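GCN5-related N-acetyltransferase (Brucella melitensis biovar Abortus, PDB 4J3G) probably transfers an acetyl group from acetyl-CoA to an amino group, possibly the N-terminal alanine of a ribosomal protein, as a member of the GNAT family. Local coordinates at residues 112-116 against 117-121; 129-133 against 134-138. All blocks are in the same frame, centred on the assembly; numbering follows the deposited sequence.

Contact 1: residues 112-116 against 117-121. With SO4 (sulfate ion), chain E.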
loop_
_atom_site.group_PDB
_atom_site.type_symbol
_atom_site.label_atom_id
_atom_site.label_comp_id
_atom_site.label_asym_id
_atom_site.label_seq_id
_atom_site.Cartn_x
_atom_site.Cartn_y
_atom_site.Cartn_z
ATOM N N SER A 112 -13.767 17.119 -14.577
ATOM C CA SER A 112 -12.701 17.777 -15.313
ATOM C C SER A 112 -13.072 19.198 -15.708
ATOM O O SER A 112 -12.189 20.048 -15.822
ATOM C CB SER A 112 -12.385 16.990 -16.595
ATOM O OG SER A 112 -13.589 16.790 -17.316
ATOM N N ASN A 113 -14.366 19.458 -15.903
ATOM C CA ASN A 113 -14.811 20.782 -16.311
ATOM C C ASN A 113 -15.247 21.628 -15.111
ATOM O O ASN A 113 -15.748 22.755 -15.274
ATOM C CB ASN A 113 -15.927 20.686 -17.351
ATOM C CG ASN A 113 -17.235 20.192 -16.764
ATOM O OD1 ASN A 113 -17.290 19.743 -15.613
ATOM N ND2 ASN A 113 -18.296 20.229 -17.573
ATOM N N ALA A 114 -15.039 21.099 -13.901
ATOM C CA ALA A 114 -15.399 21.829 -12.689
ATOM C C ALA A 114 -14.228 22.013 -11.708
ATOM O O ALA A 114 -14.463 22.261 -10.537
ATOM C CB ALA A 114 -16.574 21.146 -11.999
ATOM N N ARG A 115 -12.986 21.963 -12.197
ATOM C CA ARG A 115 -11.822 22.156 -11.316
ATOM C C ARG A 115 -11.659 23.640 -10.841
ATOM O O ARG A 115 -12.065 24.592 -11.513
ATOM C CB ARG A 115 -10.514 21.690 -11.987
ATOM C CG ARG A 115 -10.574 20.307 -12.621
ATOM C CD ARG A 115 -10.858 19.196 -11.597
ATOM N NE ARG A 115 -9.982 19.254 -10.413
ATOM C CZ ARG A 115 -8.779 18.694 -10.322
ATOM N NH1 ARG A 115 -8.220 18.032 -11.366
ATOM N NH2 ARG A 115 -8.103 18.820 -9.200
ATOM N N GLY A 116 -11.038 23.795 -9.683
ATOM C CA GLY A 116 -10.705 25.115 -9.155
ATOM C C GLY A 116 -11.888 25.845 -8.563
ATOM O O GLY A 116 -11.844 27.072 -8.397
ATOM N N GLY A 117 -12.929 25.099 -8.190
ATOM C CA GLY A 117 -14.178 25.707 -7.719
ATOM C C GLY A 117 -14.523 25.363 -6.280
ATOM O O GLY A 117 -15.620 25.682 -5.834
ATOM N N GLY A 118 -13.612 24.701 -5.561
ATOM C CA GLY A 118 -13.792 24.434 -4.119
ATOM C C GLY A 118 -14.440 23.094 -3.799
ATOM O O GLY A 118 -14.644 22.755 -2.631
ATOM N N ILE A 119 -14.722 22.319 -4.841
ATOM C CA ILE A 119 -15.426 21.045 -4.694
ATOM C C ILE A 119 -14.585 20.028 -3.938
ATOM O O ILE A 119 -15.086 19.395 -2.994
ATOM C CB ILE A 119 -15.801 20.440 -6.058
ATOM C CG1 ILE A 119 -16.770 21.395 -6.821
ATOM C CG2 ILE A 119 -16.412 19.041 -5.870
ATOM C CD1 ILE A 119 -16.964 21.029 -8.281
ATOM N N GLY A 120 -13.332 19.841 -4.367
ATOM C CA GLY A 120 -12.448 18.852 -3.740
ATOM C C GLY A 120 -12.256 19.127 -2.244
ATOM O O GLY A 120 -12.251 18.228 -1.430
ATOM N N ARG A 121 -12.076 20.392 -1.898
ATOM C CA ARG A 121 -11.850 20.761 -0.515
ATOM C C ARG A 121 -13.104 20.489 0.339
ATOM O O ARG A 121 -12.997 19.919 1.421
ATOM C CB ARG A 121 -11.434 22.229 -0.412
ATOM C CG ARG A 121 -10.808 22.568 0.938
ATOM C CD ARG A 121 -10.255 24.001 1.028
ATOM N NE ARG A 121 -10.128 24.390 2.433
ATOM C CZ ARG A 121 -9.280 25.290 2.920
ATOM N NH1 ARG A 121 -8.428 25.964 2.114
ATOM N NH2 ARG A 121 -9.296 25.532 4.233
HETATM S S SO4 E . -10.314 21.137 -7.065
HETATM O O1 SO4 E . -9.487 22.348 -6.763
HETATM O O2 SO4 E . -11.573 21.193 -6.253
HETATM O O3 SO4 E . -10.709 21.274 -8.494
HETATM O O4 SO4 E . -9.518 19.903 -6.818
HETATM O O HOH W 1 -13.700 22.463 -7.765
#
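A114 and I119 face each other across the pyrophosphate-binding P-loop of the GNAT fold, here R115-G116-G117-G118-I119-G120, which runs into the first turn of helix 119-133. CD1 of I119 lies 3.7 Å from CB of A114. It gets there because CG1 sits beside the backbone N and CD1 then runs on extended, back over the loop; the same side chain also packs on A79 and V110. On the other side of the turn a sulfate, probably from the crystallisation liquor, fills the anion site, consistent with where a phosphate of acetyl-CoA would sit. R115 folds round to meet it: bends at chi2 (-62°) and chi3 (-50°) turn the guanidinium edge to the sulfur, in plane. R115 NE donates to sulfate O3 at 2.9 Å and R115 NH2 to sulfate O4 at 3.0 Å, both fairly straight. Sulfate O3 is gripped twice, since the amide N of G116 also donates to it at 2.8 Å. From the helix side the N of G120 holds sulfate O2 at 2.9 Å, and the positive end of the helix dipole probably adds to the attraction. G118, the N-cap, has a positive phi (93°) that suits glycine. One water ties the turn together, lying 2.9 Å from sulfate O2 and from A114 O. This water accepts from the amide N of I119 and, at 2.8 Å, from G117 N.

Contact 2: residues 129-133 against 134-138; sequences EEARE and RKVHV
The C-terminal end of helix 119-133 is closed where A131 meets V136: the amide N of V136 donates to A131 O at 3.0 Å, and CG2 of V136 rests 3.9 Å from CB of A131. With CG1 anti to the backbone N (chi1 178°), it is CG2 that falls beside the N and over the last turn of the helix. Y91 and L185 pack against both residues, so this face of the helix end is apolar. The preceding amide, K135 N, donates to R132 O at 3.1 Å. Together the two backbone bonds make a Schellman motif, with K135 at C-prime; its positive phi (67°) reverses the chain and sends it toward strand 138-144. The last regular helical bond, R134 N to E130 O, joins the same pair of residues that pair through their side chains. E130 and R134 lie alongside each other and point the same way, the arginine extended from CG to NE while the glutamate bends at chi2. In this salt bridge NE (3.0 Å) and NH2 (3.1 Å) of R134 both donate to OE1 of E130 from one face of the carboxylate, whose plane is turned 63° from the guanidinium. Both donors lie well out of the carboxylate plane, and both bonds are bent. R134 has a second partner for NH1, the carbonyl of G73. A water links the turn, donating to V136 O at 2.7 Å and only weakly to R132 O.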
loop_
_atom_site.group_PDB
_atom_site.type_symbol
_atom_site.label_atom_id
_atom_site.label_comp_id
_atom_site.label_asym_id
_atom_site.label_seq_id
_atom_site.Cartn_x
_atom_site.Cartn_y
_atom_site.Cartn_z
ATOM N N GLU A 129 -14.881 14.111 8.370
ATOM C CA GLU A 129 -15.846 14.002 9.486
ATOM C C GLU A 129 -16.457 12.609 9.559
ATOM O O GLU A 129 -16.652 12.078 10.663
ATOM C CB GLU A 129 -16.979 15.033 9.357
ATOM C CG GLU A 129 -16.499 16.481 9.372
ATOM C CD GLU A 129 -15.716 16.853 10.625
ATOM O OE1 GLU A 129 -15.981 16.279 11.719
ATOM O OE2 GLU A 129 -14.790 17.692 10.515
ATOM N N GLU A 130 -16.788 12.040 8.400
ATOM C CA GLU A 130 -17.290 10.638 8.332
ATOM C C GLU A 130 -16.272 9.657 8.876
ATOM O O GLU A 130 -16.608 8.760 9.649
ATOM C CB GLU A 130 -17.635 10.243 6.925
ATOM C CG GLU A 130 -18.950 10.774 6.420
ATOM C CD GLU A 130 -20.142 9.910 6.824
ATOM O OE1 GLU A 130 -19.971 8.918 7.604
ATOM O OE2 GLU A 130 -21.246 10.235 6.341
ATOM N N ALA A 131 -15.007 9.854 8.523
ATOM C CA ALA A 131 -13.957 9.002 9.033
ATOM C C ALA A 131 -13.858 9.092 10.552
ATOM O O ALA A 131 -13.705 8.075 11.241
ATOM C CB ALA A 131 -12.621 9.376 8.383
ATOM N N ARG A 132 -13.892 10.314 11.061
ATOM C CA ARG A 132 -13.846 10.581 12.503
ATOM C C ARG A 132 -14.970 9.826 13.218
ATOM O O ARG A 132 -14.758 9.176 14.268
ATOM C CB ARG A 132 -14.037 12.084 12.726
ATOM C CG ARG A 132 -13.207 12.733 13.782
ATOM C CD ARG A 132 -13.269 14.272 13.616
ATOM N NE ARG A 132 -11.915 14.795 13.473
ATOM C CZ ARG A 132 -11.567 15.897 12.822
ATOM N NH1 ARG A 132 -12.474 16.679 12.232
ATOM N NH2 ARG A 132 -10.278 16.227 12.782
ATOM N N GLU A 133 -16.170 9.939 12.648
ATOM C CA GLU A 133 -17.363 9.333 13.199
ATOM C C GLU A 133 -17.224 7.832 13.243
ATOM O O GLU A 133 -17.684 7.205 14.174
ATOM C CB GLU A 133 -18.535 9.652 12.307
ATOM C CG GLU A 133 -19.878 9.409 12.940
ATOM C CD GLU A 133 -20.933 10.293 12.319
ATOM O OE1 GLU A 133 -21.205 11.384 12.881
ATOM O OE2 GLU A 133 -21.441 9.934 11.235
ATOM N N ARG A 134 -16.589 7.284 12.206
ATOM C CA ARG A 134 -16.419 5.854 12.022
ATOM C C ARG A 134 -15.153 5.315 12.697
ATOM O O ARG A 134 -14.853 4.139 12.568
ATOM C CB ARG A 134 -16.460 5.494 10.513
ATOM C CG ARG A 134 -17.842 5.628 9.923
ATOM C CD ARG A 134 -17.885 5.530 8.413
ATOM N NE ARG A 134 -19.141 6.086 7.902
ATOM C CZ ARG A 134 -19.977 5.475 7.071
ATOM N NH1 ARG A 134 -19.739 4.246 6.589
ATOM N NH2 ARG A 134 -21.077 6.118 6.692
ATOM N N LYS A 135 -14.461 6.165 13.470
ATOM C CA LYS A 135 -13.312 5.767 14.318
ATOM C C LYS A 135 -12.108 5.332 13.521
ATOM O O LYS A 135 -11.278 4.567 14.025
ATOM C CB LYS A 135 -13.653 4.642 15.317
ATOM C CG LYS A 135 -14.937 4.816 16.110
ATOM C CD LYS A 135 -15.037 6.174 16.775
ATOM C CE LYS A 135 -14.312 6.224 18.094
ATOM N NZ LYS A 135 -14.602 7.535 18.737
ATOM N N VAL A 136 -11.948 5.873 12.324
ATOM C CA VAL A 136 -10.651 5.798 11.625
ATOM C C VAL A 136 -9.603 6.510 12.452
ATOM O O VAL A 136 -9.865 7.571 12.986
ATOM C CB VAL A 136 -10.719 6.425 10.232
ATOM C CG1 VAL A 136 -9.350 6.392 9.544
ATOM C CG2 VAL A 136 -11.786 5.717 9.373
ATOM N N HIS A 137 -8.421 5.918 12.585
ATOM C CA HIS A 137 -7.342 6.572 13.295
ATOM C C HIS A 137 -6.493 7.430 12.401
ATOM O O HIS A 137 -6.083 8.539 12.786
ATOM C CB HIS A 137 -6.456 5.530 14.026
ATOM C CG HIS A 137 -5.439 6.140 14.938
ATOM N ND1 HIS A 137 -5.785 6.927 16.022
ATOM C CD2 HIS A 137 -4.095 6.157 14.878
ATOM C CE1 HIS A 137 -4.690 7.387 16.595
ATOM N NE2 HIS A 137 -3.648 6.914 15.939
ATOM N N VAL A 138 -6.122 6.912 11.245
ATOM C CA VAL A 138 -5.287 7.660 10.303
ATOM C C VAL A 138 -5.904 7.654 8.926
ATOM O O VAL A 138 -6.255 6.587 8.411
ATOM C CB VAL A 138 -3.851 7.060 10.157
ATOM C CG1 VAL A 138 -2.998 7.947 9.248
ATOM C CG2 VAL A 138 -3.192 6.914 11.489
HETATM O O HOH W 2 -11.437 8.516 14.959
#

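Overall arrangement
Contacts 1 and 2 sit at the two ends of helix 119-133, their centres about 24 Å apart, one at its start after strand 103-110 and the other at its finish before strand 138-144, which lies parallel to that strand. Both are partly buried and pair an alanine with a branched aliphatic residue, both buried at 112-121, whereas at 129-138 V136 is partly exposed and the buried E130 carries a charge inward. The chemistry follows the helix ends. At 112-121, backbone amides and an arginine gather round an anion; at 129-138, amides of the reversing chain take up carbonyls, and a glutamate matches the arginine. Contact 2 alone reaches the second subunit, H137 stacking on W175 of that subunit.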